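Local coordinates for N-acetylmuramoyl-L-alanine amidase domain-containing protein SAOUHSC_02979 (Staphylococcus aureus, PDB 5T1Q) that probably hydrolyses amide bonds in bacterial cell-wall peptidoglycan as a secreted enzyme, this piece holding a glucosaminidase-family region followed by a CHAP domain, at residues 83-88 with 147-152; 77-82 with 155-160. All blocks are in the same frame, centred on the assembly; numbering follows the deposited sequence.

How the contacts relate
From the N terminus, helix 58-78 runs out into residues 77-82, the first half of contact 2, and the chain turns into helix 82-93, whose residues 83-88 begin contact 1. It then passes through the two-stranded antiparallel sheet 119-128/131-140 and returns as helix 145-158. Residues 147-152 of that helix close contact 1, and 155-160, the end of that helix and the loop after it, close contact 2, so the loop of contact 1 is nested inside that of contact 2. The two centres are about 9 Å apart. Helix 145-158 is common to both: contact 1 ties it to helix 82-93, contact 2 to the turn between that helix and helix 58-78.

Contact 1 of 2, residues 83-88 with 147-152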
loop_
_atom_site.group_PDB
_atom_site.type_symbol
_atom_site.label_atom_id
_atom_site.label_comp_id
_atom_site.label_asym_id
_atom_site.label_seq_id
_atom_site.Cartn_x
_atom_site.Cartn_y
_atom_site.Cartn_z
ATOM N N SER A 83 6.735 16.311 -8.275
ATOM C CA SER A 83 5.962 15.122 -8.621
ATOM C C SER A 83 6.464 13.883 -7.898
ATOM O O SER A 83 5.668 13.087 -7.398
ATOM C CB SER A 83 6.009 14.908 -10.132
ATOM O OG SER A 83 7.342 14.983 -10.580
ATOM N N VAL A 84 7.782 13.709 -7.854
ATOM C CA VAL A 84 8.368 12.573 -7.163
ATOM C C VAL A 84 8.083 12.726 -5.670
ATOM O O VAL A 84 7.662 11.779 -5.019
ATOM C CB VAL A 84 9.884 12.436 -7.459
ATOM C CG1 VAL A 84 10.522 11.336 -6.616
ATOM C CG2 VAL A 84 10.111 12.153 -8.939
HETATM N N MSE A 85 8.257 13.935 -5.152
HETATM C CA MSE A 85 8.034 14.210 -3.729
HETATM C C MSE A 85 6.591 13.961 -3.311
HETATM O O MSE A 85 6.336 13.360 -2.262
HETATM C CB MSE A 85 8.464 15.653 -3.457
HETATM C CG MSE A 85 8.256 16.098 -2.011
HETATM SE SE MSE A 85 9.055 17.893 -1.799
HETATM C CE MSE A 85 8.751 18.130 0.129
ATOM N N ILE A 86 5.640 14.421 -4.120
ATOM C CA ILE A 86 4.228 14.249 -3.805
ATOM C C ILE A 86 3.834 12.765 -3.903
ATOM O O ILE A 86 3.054 12.270 -3.090
ATOM C CB ILE A 86 3.327 15.109 -4.716
ATOM C CG1 ILE A 86 3.583 16.594 -4.456
ATOM C CG2 ILE A 86 1.860 14.797 -4.449
ATOM C CD1 ILE A 86 2.931 17.522 -5.454
ATOM N N ALA A 87 4.379 12.079 -4.905
ATOM C CA ALA A 87 4.106 10.673 -5.106
ATOM C C ALA A 87 4.634 9.849 -3.945
ATOM O O ALA A 87 3.952 8.928 -3.485
ATOM C CB ALA A 87 4.712 10.201 -6.412
ATOM N N GLN A 88 5.849 10.168 -3.482
ATOM C CA GLN A 88 6.423 9.470 -2.338
ATOM C C GLN A 88 5.588 9.727 -1.084
ATOM O O GLN A 88 5.368 8.802 -0.297
ATOM C CB GLN A 88 7.897 9.840 -2.107
ATOM C CG GLN A 88 8.850 9.140 -3.057
ATOM C CD GLN A 88 10.309 9.245 -2.629
ATOM O OE1 GLN A 88 11.008 10.195 -2.976
ATOM N NE2 GLN A 88 10.792 8.215 -1.951
ATOM N N GLU A 147 7.773 20.398 9.059
ATOM C CA GLU A 147 9.122 19.863 9.237
ATOM C C GLU A 147 9.348 18.555 8.469
ATOM O O GLU A 147 10.488 18.204 8.191
ATOM C CB GLU A 147 9.472 19.663 10.726
ATOM C CG GLU A 147 9.541 20.937 11.581
ATOM C CD GLU A 147 8.185 21.448 12.072
ATOM O OE1 GLU A 147 8.111 22.615 12.530
ATOM O OE2 GLU A 147 7.192 20.688 12.014
ATOM N N SER A 148 8.273 17.831 8.147
ATOM C CA SER A 148 8.389 16.579 7.386
ATOM C C SER A 148 8.788 16.855 5.937
ATOM O O SER A 148 9.708 16.232 5.415
ATOM C CB SER A 148 7.074 15.794 7.430
ATOM O OG SER A 148 7.172 14.570 6.717
ATOM N N LEU A 149 8.080 17.781 5.299
ATOM C CA LEU A 149 8.367 18.187 3.918
ATOM C C LEU A 149 9.796 18.729 3.790
ATOM O O LEU A 149 10.505 18.425 2.824
ATOM C CB LEU A 149 7.377 19.268 3.474
ATOM C CG LEU A 149 5.890 18.892 3.383
ATOM C CD1 LEU A 149 4.999 20.132 3.383
ATOM C CD2 LEU A 149 5.620 18.029 2.164
ATOM N N LYS A 150 10.189 19.556 4.764
ATOM C CA LYS A 150 11.535 20.145 4.824
ATOM C C LYS A 150 12.585 19.035 5.015
ATOM O O LYS A 150 13.622 19.027 4.344
ATOM C CB LYS A 150 11.597 21.159 5.988
ATOM C CG LYS A 150 12.932 21.852 6.285
ATOM C CD LYS A 150 13.418 22.732 5.144
ATOM C CE LYS A 150 14.276 23.891 5.648
ATOM N NZ LYS A 150 15.461 23.491 6.458
ATOM N N ASP A 151 12.287 18.078 5.894
ATOM C CA ASP A 151 13.237 17.015 6.202
ATOM C C ASP A 151 13.443 16.064 5.009
ATOM O O ASP A 151 14.541 15.519 4.817
ATOM C CB ASP A 151 12.811 16.259 7.459
ATOM C CG ASP A 151 13.956 15.489 8.099
ATOM O OD1 ASP A 151 15.108 15.964 8.029
ATOM O OD2 ASP A 151 13.698 14.420 8.694
ATOM N N TYR A 152 12.402 15.875 4.204
ATOM C CA TYR A 152 12.521 15.058 2.991
ATOM C C TYR A 152 13.491 15.720 2.026
ATOM O O TYR A 152 14.378 15.066 1.487
ATOM C CB TYR A 152 11.164 14.885 2.294
ATOM C CG TYR A 152 11.277 14.295 0.895
ATOM C CD1 TYR A 152 11.349 12.919 0.703
ATOM C CD2 TYR A 152 11.331 15.121 -0.229
ATOM C CE1 TYR A 152 11.463 12.380 -0.566
ATOM C CE2 TYR A 152 11.450 14.594 -1.501
ATOM C CZ TYR A 152 11.513 13.224 -1.664
ATOM O OH TYR A 152 11.616 12.695 -2.923
#
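M85, modelled as selenomethionine, and Y152 both carry CG anti to the backbone N (chi1 179° and 168°), and from there the extended chain of M85 carries SE and CE on to helix 145-158. The two side chains lie alongside each other, running in opposing directions, with M85 CG 3.6 Å from Y152 CE2. Farther along, the selenium is 5.0 Å from the centroid of the Y152 ring, an oblique Met-aromatic contact neither over the face nor at the edge. The terminal methyl meets the leucine one turn back, where M85 CE rests 3.7 Å from L149 CD2. That same methyl also comes close to the carbonyl oxygen of L149.

At the far end of the ring, Y152 OH donates a hydrogen bond to Q88 OE1 at 2.6 Å. The C=O...donor angle is 152°, with the hydroxyl somewhat above the carbonyl plane. Amide and ring are turned nearly perpendicular, and OE1 approaches the ring's edge near its plane. Q88 NE2 bonds to Y195 OH, so both polar ends of this buried amide have partners. V84 CG1 lies beside the phenol oxygen at 4.1 Å.

The helix axes stay 11.8 Å apart, a gap spanned by these long side chains. This is interior packing of a helical region assigned to the glucosaminidase family, in the lysozyme clan. Helix 58-78 offers I74 to both M85 and L149, F109 stacks on Y152, helix 178-185 covers V84 and Q88, and helix 195-205 also touches Q88.

Contact 2 of 2, residues 77-82 with 155-160; sequences DNDIYA and LIKNGI
This is a partly buried packing contact between the turn leaving helix 58-78 and the C-terminal end of helix 145-158, with K157 folded against the carbonyl oxygen of N78 and CB of D79, and I156 meeting I80 beside it. The lysine does most of the work. Its chain bends twice, at chi2 (-59°) and chi3 (-70°), which place CD and CE against the carbonyl oxygen of N78. K157 CD is 3.1 Å from N78 O, and the ammonium nitrogen K157 NZ stands at 3.2 Å from the same oxygen. A backbone carbonyl oxygen this near may suit the positive charge.

D79 has a positive phi (63°) as the chain leaves the helical conformation, and its side chain stands roughly perpendicular to that of K157. K157 NZ is 3.7 Å from D79 CB. The carboxylate is less closely engaged: D79 OD2 and K157 NZ are 4.1 Å apart, too far to count as a salt bridge, though the opposite charges may still attract. OD2 is instead hydrogen-bonded to S173 OG.

On the buried side, I80 CD1 packs 4.1 Å from I156 CB, continuing the apolar interior up to the turn. Helix 145-158 ends just after, where G159 N donates a hydrogen bond to L155 O (2.8 Å) and phi turns positive.

A loop lies alongside both partners: W171 forms a cation-pi contact with K157 and bonds through NE1 to I156 O, while K172 pairs with the D79 backbone. Past I80, Y81 sits at the N-cap position of helix 82-93, so the contact joins the end of helix 145-158 to the corner linking helices 58-78 and 82-93.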
loop_
_atom_site.group_PDB
_atom_site.type_symbol
_atom_site.label_atom_id
_atom_site.label_comp_id
_atom_site.label_asym_id
_atom_site.label_seq_id
_atom_site.Cartn_x
_atom_site.Cartn_y
_atom_site.Cartn_z
ATOM N N ASP A 77 13.043 25.577 -5.506
ATOM C CA ASP A 77 14.157 26.086 -4.702
ATOM C C ASP A 77 15.307 25.092 -4.521
ATOM O O ASP A 77 16.469 25.455 -4.680
ATOM C CB ASP A 77 13.661 26.557 -3.319
ATOM C CG ASP A 77 12.744 27.795 -3.391
ATOM O OD1 ASP A 77 12.603 28.416 -4.474
ATOM O OD2 ASP A 77 12.170 28.164 -2.342
ATOM N N ASN A 78 14.979 23.841 -4.210
ATOM C CA ASN A 78 15.994 22.827 -3.931
ATOM C C ASN A 78 16.320 21.854 -5.068
ATOM O O ASN A 78 16.970 20.856 -4.820
ATOM C CB ASN A 78 15.585 22.064 -2.676
ATOM C CG ASN A 78 15.553 22.950 -1.448
ATOM O OD1 ASN A 78 16.567 23.512 -1.053
ATOM N ND2 ASN A 78 14.391 23.060 -0.826
ATOM N N ASP A 79 15.896 22.141 -6.301
ATOM C CA ASP A 79 16.213 21.273 -7.455
ATOM C C ASP A 79 15.620 19.845 -7.337
ATOM O O ASP A 79 16.282 18.853 -7.655
ATOM C CB ASP A 79 17.747 21.203 -7.629
ATOM C CG ASP A 79 18.175 20.638 -8.970
ATOM O OD1 ASP A 79 17.430 20.798 -9.955
ATOM O OD2 ASP A 79 19.288 20.066 -9.042
ATOM N N ILE A 80 14.371 19.754 -6.885
ATOM C CA ILE A 80 13.677 18.468 -6.693
ATOM C C ILE A 80 12.386 18.410 -7.518
ATOM O O ILE A 80 11.699 19.426 -7.679
ATOM C CB ILE A 80 13.336 18.260 -5.188
ATOM C CG1 ILE A 80 14.626 18.117 -4.370
ATOM C CG2 ILE A 80 12.440 17.037 -4.975
ATOM C CD1 ILE A 80 14.415 18.067 -2.868
ATOM N N TYR A 81 12.079 17.230 -8.065
ATOM C CA TYR A 81 10.804 17.026 -8.763
ATOM C C TYR A 81 9.702 16.984 -7.718
ATOM O O TYR A 81 9.664 16.068 -6.891
ATOM C CB TYR A 81 10.762 15.706 -9.536
ATOM C CG TYR A 81 11.467 15.713 -10.865
ATOM C CD1 TYR A 81 10.811 16.159 -12.021
ATOM C CD2 TYR A 81 12.754 15.221 -10.992
ATOM C CE1 TYR A 81 11.447 16.154 -13.256
ATOM C CE2 TYR A 81 13.399 15.212 -12.223
ATOM C CZ TYR A 81 12.747 15.679 -13.346
ATOM O OH TYR A 81 13.400 15.664 -14.556
ATOM N N ALA A 82 8.819 17.976 -7.746
ATOM C CA ALA A 82 7.683 18.020 -6.831
ATOM C C ALA A 82 6.804 16.774 -7.030
ATOM O O ALA A 82 6.208 16.252 -6.085
ATOM C CB ALA A 82 6.871 19.286 -7.072
ATOM N N LEU A 155 17.011 15.388 3.128
ATOM C CA LEU A 155 17.548 14.044 2.919
ATOM C C LEU A 155 18.032 13.870 1.483
ATOM O O LEU A 155 19.138 13.378 1.255
ATOM C CB LEU A 155 16.499 12.974 3.236
ATOM C CG LEU A 155 16.950 11.514 3.107
ATOM C CD1 LEU A 155 18.119 11.216 4.027
ATOM C CD2 LEU A 155 15.788 10.585 3.401
ATOM N N ILE A 156 17.206 14.280 0.522
ATOM C CA ILE A 156 17.554 14.156 -0.895
ATOM C C ILE A 156 18.789 14.992 -1.265
ATOM O O ILE A 156 19.623 14.556 -2.063
ATOM C CB ILE A 156 16.381 14.591 -1.810
ATOM C CG1 ILE A 156 15.128 13.714 -1.583
ATOM C CG2 ILE A 156 16.789 14.564 -3.280
ATOM C CD1 ILE A 156 15.322 12.236 -1.859
ATOM N N LYS A 157 18.897 16.184 -0.686
ATOM C CA LYS A 157 20.008 17.097 -0.997
ATOM C C LYS A 157 21.296 16.792 -0.264
ATOM O O LYS A 157 22.351 16.876 -0.864
ATOM C CB LYS A 157 19.593 18.558 -0.750
ATOM C CG LYS A 157 18.408 19.009 -1.598
ATOM C CD LYS A 157 18.652 18.908 -3.101
ATOM C CE LYS A 157 19.661 19.943 -3.570
ATOM N NZ LYS A 157 19.999 19.819 -5.014
ATOM N N ASN A 158 21.211 16.415 1.014
ATOM C CA ASN A 158 22.404 16.141 1.833
ATOM C C ASN A 158 22.824 14.668 1.890
ATOM O O ASN A 158 23.977 14.370 2.175
ATOM C CB ASN A 158 22.177 16.658 3.254
ATOM C CG ASN A 158 21.825 18.132 3.285
ATOM O OD1 ASN A 158 22.356 18.921 2.513
ATOM N ND2 ASN A 158 20.924 18.510 4.182
ATOM N N GLY A 159 21.886 13.753 1.669
ATOM C CA GLY A 159 22.205 12.324 1.660
ATOM C C GLY A 159 22.487 11.713 3.018
ATOM O O GLY A 159 21.865 12.089 4.016
ATOM N N ILE A 160 23.424 10.761 3.047
ATOM C CA ILE A 160 23.784 10.045 4.278
ATOM C C ILE A 160 25.297 9.937 4.496
ATOM O O ILE A 160 26.103 10.266 3.618
ATOM C CB ILE A 160 23.209 8.606 4.279
ATOM C CG1 ILE A 160 23.842 7.765 3.149
ATOM C CG2 ILE A 160 21.685 8.631 4.164
ATOM C CD1 ILE A 160 23.499 6.291 3.195
#